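Local structure of haloacid dehalogenase-like hydrolase (Klebsiella pneumoniae subsp. pneumoniae, 3PGV) at residues Ile82-Ala87 with Val208-Leu214; Asn123-Glu127 with Leu158-Gly162. The protein is probably a magnesium-dependent phosphatase of the Cof family within the haloacid dehalogenase-like hydrolase superfamily. All coordinates share one frame; numbering follows the deposited sequence.

Contact 1: residues Ile82-Ala87 with Val208-Leu214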
loop_
_atom_site.group_PDB
_atom_site.type_symbol
_atom_site.label_atom_id
_atom_site.label_comp_id
_atom_site.label_asym_id
_atom_site.label_seq_id
_atom_site.Cartn_x
_atom_site.Cartn_y
_atom_site.Cartn_z
ATOM N N ILE A 82 -7.030 1.806 -3.606
ATOM C CA ILE A 82 -5.792 2.583 -3.502
ATOM C C ILE A 82 -4.634 1.640 -3.768
ATOM O O ILE A 82 -4.481 0.654 -3.046
ATOM C CB ILE A 82 -5.667 3.240 -2.094
ATOM C CG1 ILE A 82 -6.773 4.275 -1.851
ATOM C CG2 ILE A 82 -4.276 3.839 -1.879
ATOM C CD1 ILE A 82 -6.837 4.768 -0.413
ATOM N N THR A 83 -3.844 1.899 -4.828
ATOM C CA THR A 83 -2.677 1.056 -5.137
ATOM C C THR A 83 -1.383 1.884 -5.170
ATOM O O THR A 83 -1.437 3.107 -5.028
ATOM C CB THR A 83 -2.896 0.258 -6.421
ATOM O OG1 THR A 83 -3.079 1.162 -7.517
ATOM C CG2 THR A 83 -4.069 -0.724 -6.313
ATOM N N SER A 84 -0.221 1.210 -5.303
ATOM C CA SER A 84 1.110 1.856 -5.282
ATOM C C SER A 84 1.244 2.859 -4.112
ATOM O O SER A 84 1.806 3.946 -4.277
ATOM C CB SER A 84 1.422 2.521 -6.623
ATOM O OG SER A 84 1.621 1.562 -7.649
ATOM N N ASN A 85 0.711 2.470 -2.924
ATOM C CA ASN A 85 0.776 3.250 -1.677
ATOM C C ASN A 85 0.177 4.634 -1.805
ATOM O O ASN A 85 0.691 5.576 -1.225
ATOM C CB ASN A 85 2.206 3.318 -1.151
ATOM C CG ASN A 85 2.746 1.988 -0.747
ATOM O OD1 ASN A 85 2.176 1.292 0.088
ATOM N ND2 ASN A 85 3.903 1.648 -1.258
ATOM N N GLY A 86 -0.922 4.747 -2.549
ATOM C CA GLY A 86 -1.629 6.017 -2.705
ATOM C C GLY A 86 -1.294 6.790 -3.962
ATOM O O GLY A 86 -1.870 7.844 -4.198
ATOM N N ALA A 87 -0.358 6.287 -4.783
ATOM C CA ALA A 87 0.000 6.971 -6.032
ATOM C C ALA A 87 -1.120 6.833 -7.065
ATOM O O ALA A 87 -1.226 7.655 -7.968
ATOM C CB ALA A 87 1.302 6.417 -6.582
ATOM N N VAL A 208 2.255 11.726 -1.116
ATOM C CA VAL A 208 1.596 10.501 -1.544
ATOM C C VAL A 208 1.782 9.420 -0.471
ATOM O O VAL A 208 2.909 9.131 -0.083
ATOM C CB VAL A 208 2.121 10.030 -2.919
ATOM C CG1 VAL A 208 1.605 8.628 -3.264
ATOM C CG2 VAL A 208 1.776 11.027 -4.012
ATOM N N SER A 209 0.672 8.885 0.046
ATOM C CA SER A 209 0.660 7.777 1.006
ATOM C C SER A 209 -0.728 7.181 1.013
ATOM O O SER A 209 -1.648 7.779 0.441
ATOM C CB SER A 209 1.029 8.259 2.416
ATOM O OG SER A 209 -0.048 8.938 3.037
ATOM N N LYS A 210 -0.910 6.021 1.679
ATOM C CA LYS A 210 -2.239 5.423 1.792
ATOM C C LYS A 210 -3.202 6.365 2.539
ATOM O O LYS A 210 -4.386 6.442 2.188
ATOM C CB LYS A 210 -2.177 4.066 2.494
ATOM C CG LYS A 210 -1.389 3.011 1.745
ATOM C CD LYS A 210 -1.497 1.688 2.455
ATOM C CE LYS A 210 -0.628 0.624 1.859
ATOM N NZ LYS A 210 -0.829 -0.668 2.538
ATOM N N GLY A 211 -2.659 7.115 3.517
ATOM C CA GLY A 211 -3.415 8.072 4.314
ATOM C C GLY A 211 -3.897 9.267 3.531
ATOM O O GLY A 211 -5.047 9.679 3.680
ATOM N N HIS A 212 -3.019 9.853 2.700
ATOM C CA HIS A 212 -3.392 11.003 1.872
ATOM C C HIS A 212 -4.372 10.581 0.790
ATOM O O HIS A 212 -5.301 11.331 0.481
ATOM C CB HIS A 212 -2.156 11.667 1.252
ATOM C CG HIS A 212 -1.237 12.278 2.264
ATOM N ND1 HIS A 212 -0.248 11.530 2.890
ATOM C CD2 HIS A 212 -1.203 13.542 2.752
ATOM C CE1 HIS A 212 0.352 12.359 3.727
ATOM N NE2 HIS A 212 -0.185 13.580 3.679
ATOM N N ALA A 213 -4.211 9.340 0.249
ATOM C CA ALA A 213 -5.144 8.813 -0.739
ATOM C C ALA A 213 -6.503 8.495 -0.092
ATOM O O ALA A 213 -7.549 8.788 -0.688
ATOM C CB ALA A 213 -4.573 7.580 -1.393
ATOM N N LEU A 214 -6.488 7.987 1.177
ATOM C CA LEU A 214 -7.716 7.722 1.932
ATOM C C LEU A 214 -8.492 9.002 2.157
ATOM O O LEU A 214 -9.709 9.022 1.954
ATOM C CB LEU A 214 -7.412 7.034 3.280
ATOM C CG LEU A 214 -8.630 6.822 4.202
ATOM C CD1 LEU A 214 -9.700 5.966 3.522
ATOM C CD2 LEU A 214 -8.219 6.249 5.526
#
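With CG opposite the carbonyl carbon (chi1 -64°) and every later torsion extended, Lys-210 runs straight from the first turn of its helix past Asn-85. Asn-85 has a similar first torsion (chi1 -65°), which carries its amide to the outer part of the lysine chain. There Asn-85 OD1 lies 3.4 Å from Lys-210 CE. Asn-236 donates to the same OD1, so the amide is held by that residue and simply packs against the lysine methylene.

Beside Lys-210 the backbones come close. Gly-86 CA sits 3.6 Å from Ala-213 CB. Gly-86 CA is also 3.6 Å from Ser-209 O. At phi 97° a beta carbon here would run into Ser-209 O and the preceding carbonyl, which accounts for the glycine. Ile-82 extends from the strand end and sets CD1 3.7 Å from Ala-213 CB. At the other end, Val-208 CG1 packs over the backbone and meets Ala-87 N at 3.4 Å. Ser-209 is the N-cap residue of the helix, and its OG is hydrogen-bonded to His-212 ND1 at 2.6 Å.

Lys-210 NZ forms salt bridges with Asp-27, a calcium ligand, with Asp-237, and with the sulfonate of a HEPES molecule, probably from the crystallisation liquor. A lysine beside the metal-binding aspartate is characteristic of the HAD active site. The buffer contact is consistent with an anion-binding role, probably for a substrate phosphate.

Contact 2: residues Asn123-Glu127 with Leu158-Gly162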
loop_
_atom_site.group_PDB
_atom_site.type_symbol
_atom_site.label_atom_id
_atom_site.label_comp_id
_atom_site.label_asym_id
_atom_site.label_seq_id
_atom_site.Cartn_x
_atom_site.Cartn_y
_atom_site.Cartn_z
ATOM N N ASN A 123 13.543 -1.618 -8.312
ATOM C CA ASN A 123 12.296 -1.910 -9.012
ATOM C C ASN A 123 11.541 -0.635 -9.284
ATOM O O ASN A 123 11.577 0.289 -8.470
ATOM C CB ASN A 123 11.430 -2.866 -8.205
ATOM C CG ASN A 123 12.059 -4.188 -7.929
ATOM O OD1 ASN A 123 11.785 -5.168 -8.594
ATOM N ND2 ASN A 123 12.864 -4.261 -6.884
ATOM N N VAL A 124 10.845 -0.578 -10.424
ATOM C CA VAL A 124 10.107 0.615 -10.831
ATOM C C VAL A 124 8.704 0.229 -11.337
ATOM O O VAL A 124 8.577 -0.674 -12.169
ATOM C CB VAL A 124 10.897 1.398 -11.936
ATOM C CG1 VAL A 124 10.114 2.609 -12.416
ATOM C CG2 VAL A 124 12.281 1.805 -11.447
ATOM N N TYR A 125 7.659 0.937 -10.865
ATOM C CA TYR A 125 6.331 0.830 -11.470
ATOM C C TYR A 125 6.101 2.053 -12.331
ATOM O O TYR A 125 5.966 3.156 -11.800
ATOM C CB TYR A 125 5.217 0.712 -10.416
ATOM C CG TYR A 125 5.127 -0.642 -9.734
ATOM C CD1 TYR A 125 5.790 -1.757 -10.252
ATOM C CD2 TYR A 125 4.315 -0.828 -8.616
ATOM C CE1 TYR A 125 5.715 -2.997 -9.626
ATOM C CE2 TYR A 125 4.231 -2.061 -7.979
ATOM C CZ TYR A 125 4.927 -3.149 -8.489
ATOM O OH TYR A 125 4.836 -4.377 -7.860
ATOM N N ARG A 126 6.216 1.892 -13.660
ATOM C CA ARG A 126 5.948 2.959 -14.611
ATOM C C ARG A 126 4.656 2.653 -15.307
ATOM O O ARG A 126 4.589 1.687 -16.084
ATOM C CB ARG A 126 7.080 3.076 -15.637
ATOM C CG ARG A 126 6.867 4.219 -16.608
ATOM C CD ARG A 126 7.991 4.348 -17.607
ATOM N NE ARG A 126 7.840 5.560 -18.404
ATOM C CZ ARG A 126 7.028 5.663 -19.451
ATOM N NH1 ARG A 126 6.309 4.622 -19.845
ATOM N NH2 ARG A 126 6.927 6.808 -20.108
ATOM N N GLU A 127 3.596 3.434 -15.004
ATOM C CA GLU A 127 2.249 3.193 -15.546
ATOM C C GLU A 127 1.832 1.738 -15.280
ATOM O O GLU A 127 1.853 1.311 -14.131
ATOM C CB GLU A 127 2.167 3.545 -17.060
ATOM C CG GLU A 127 2.602 4.973 -17.407
ATOM C CD GLU A 127 1.732 6.101 -16.871
ATOM O OE1 GLU A 127 0.807 5.827 -16.071
ATOM O OE2 GLU A 127 1.990 7.267 -17.246
ATOM N N LEU A 158 15.443 3.884 -19.262
ATOM C CA LEU A 158 14.073 3.932 -18.718
ATOM C C LEU A 158 13.556 5.381 -18.594
ATOM O O LEU A 158 14.233 6.228 -18.010
ATOM C CB LEU A 158 13.986 3.193 -17.358
ATOM C CG LEU A 158 12.594 3.146 -16.692
ATOM C CD1 LEU A 158 11.577 2.465 -17.579
ATOM C CD2 LEU A 158 12.660 2.465 -15.342
ATOM N N ASP A 159 12.345 5.651 -19.141
ATOM C CA ASP A 159 11.731 6.978 -19.094
ATOM C C ASP A 159 11.290 7.345 -17.672
ATOM O O ASP A 159 10.497 6.609 -17.055
ATOM C CB ASP A 159 10.541 7.072 -20.061
ATOM C CG ASP A 159 9.959 8.471 -20.143
ATOM O OD1 ASP A 159 10.652 9.368 -20.643
ATOM O OD2 ASP A 159 8.831 8.665 -19.676
ATOM N N PRO A 160 11.733 8.532 -17.155
ATOM C CA PRO A 160 11.399 8.886 -15.764
ATOM C C PRO A 160 10.020 9.522 -15.570
ATOM O O PRO A 160 9.743 10.052 -14.491
ATOM C CB PRO A 160 12.546 9.807 -15.344
ATOM C CG PRO A 160 13.058 10.388 -16.607
ATOM C CD PRO A 160 12.692 9.490 -17.750
ATOM N N GLN A 161 9.121 9.366 -16.546
ATOM C CA GLN A 161 7.753 9.848 -16.385
ATOM C C GLN A 161 6.754 8.706 -16.198
ATOM O O GLN A 161 7.000 7.597 -16.662
ATOM C CB GLN A 161 7.352 10.782 -17.533
ATOM C CG GLN A 161 8.051 12.143 -17.425
ATOM C CD GLN A 161 7.659 13.104 -18.496
ATOM O OE1 GLN A 161 8.471 13.901 -18.961
ATOM N NE2 GLN A 161 6.394 13.099 -18.872
ATOM N N GLY A 162 5.694 8.963 -15.411
ATOM C CA GLY A 162 4.661 7.982 -15.100
ATOM C C GLY A 162 5.069 7.037 -13.986
ATOM O O GLY A 162 4.534 5.929 -13.875
#
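Arg-126 reaches over the 158-162 loop with its chain extended from CG to NE, and its packing against Asp-159 and Gly-162 is the tight part of the contact. Arg-126 NH2 makes a salt bridge to Asp-159 OD2 at 2.7 Å, with OD2 near the guanidinium plane. NH2 meets OD2 on its anti side, 34° out of the carboxylate plane. The two planar groups are turned 72° apart. Arg-126 NE also makes a weak bond to Asp-159 O at 3.2 Å. From the opposite face of the carboxylate, Gln-161 N donates to OD2 and closes an Asx turn. At the strand end, Glu-127 N donates to Gly-162 O at 2.9 Å, and Arg-126 CA makes a CA-H...O contact to Gly-162 O at 3.4 Å.

Val-124 and Leu-158 form the buried apolar flank. Val-124 CG1 and Leu-158 CD2 meet tip to tip at 3.9 Å, and Phe-111 touches both side chains.

The solvent side is looser. Glu-127 bends at chi2 (-66°), which brings OE2 to 3.5 Å from Gly-162 CA, but both Glu-127 and Gln-161 are exposed. With two N-H donors on OD2, Asp-159 is probably kept ionised, and one carboxylate oxygen both shapes the loop and ties it to the strand.

In the fold
From the N terminus, the chain passes through strands 23-27 and 56-60 before strand 80-83 enters the first half of contact 1. It adds strands 88-90 and 96-99 to the same sheet, passes helix 104-110 and then builds the six-stranded sheet. There contact 2 closes a loop holding strands 129-132 and 150-152, joining strand 121-126 to the loop before strand 163-169, its neighbour in the sheet. The chain returns through strand 200-205 to helix 210-220, where contact 1 closes. The smaller loop therefore lies wholly within the larger. Contact 1 joins the end of strand 80-83 and the turn after it to the start of helix 210-220, beside the metal site. The centres of the two contacts are about 17 Å apart, yet Ser-84 OG packs 3.7 Å from Tyr-125 CD2.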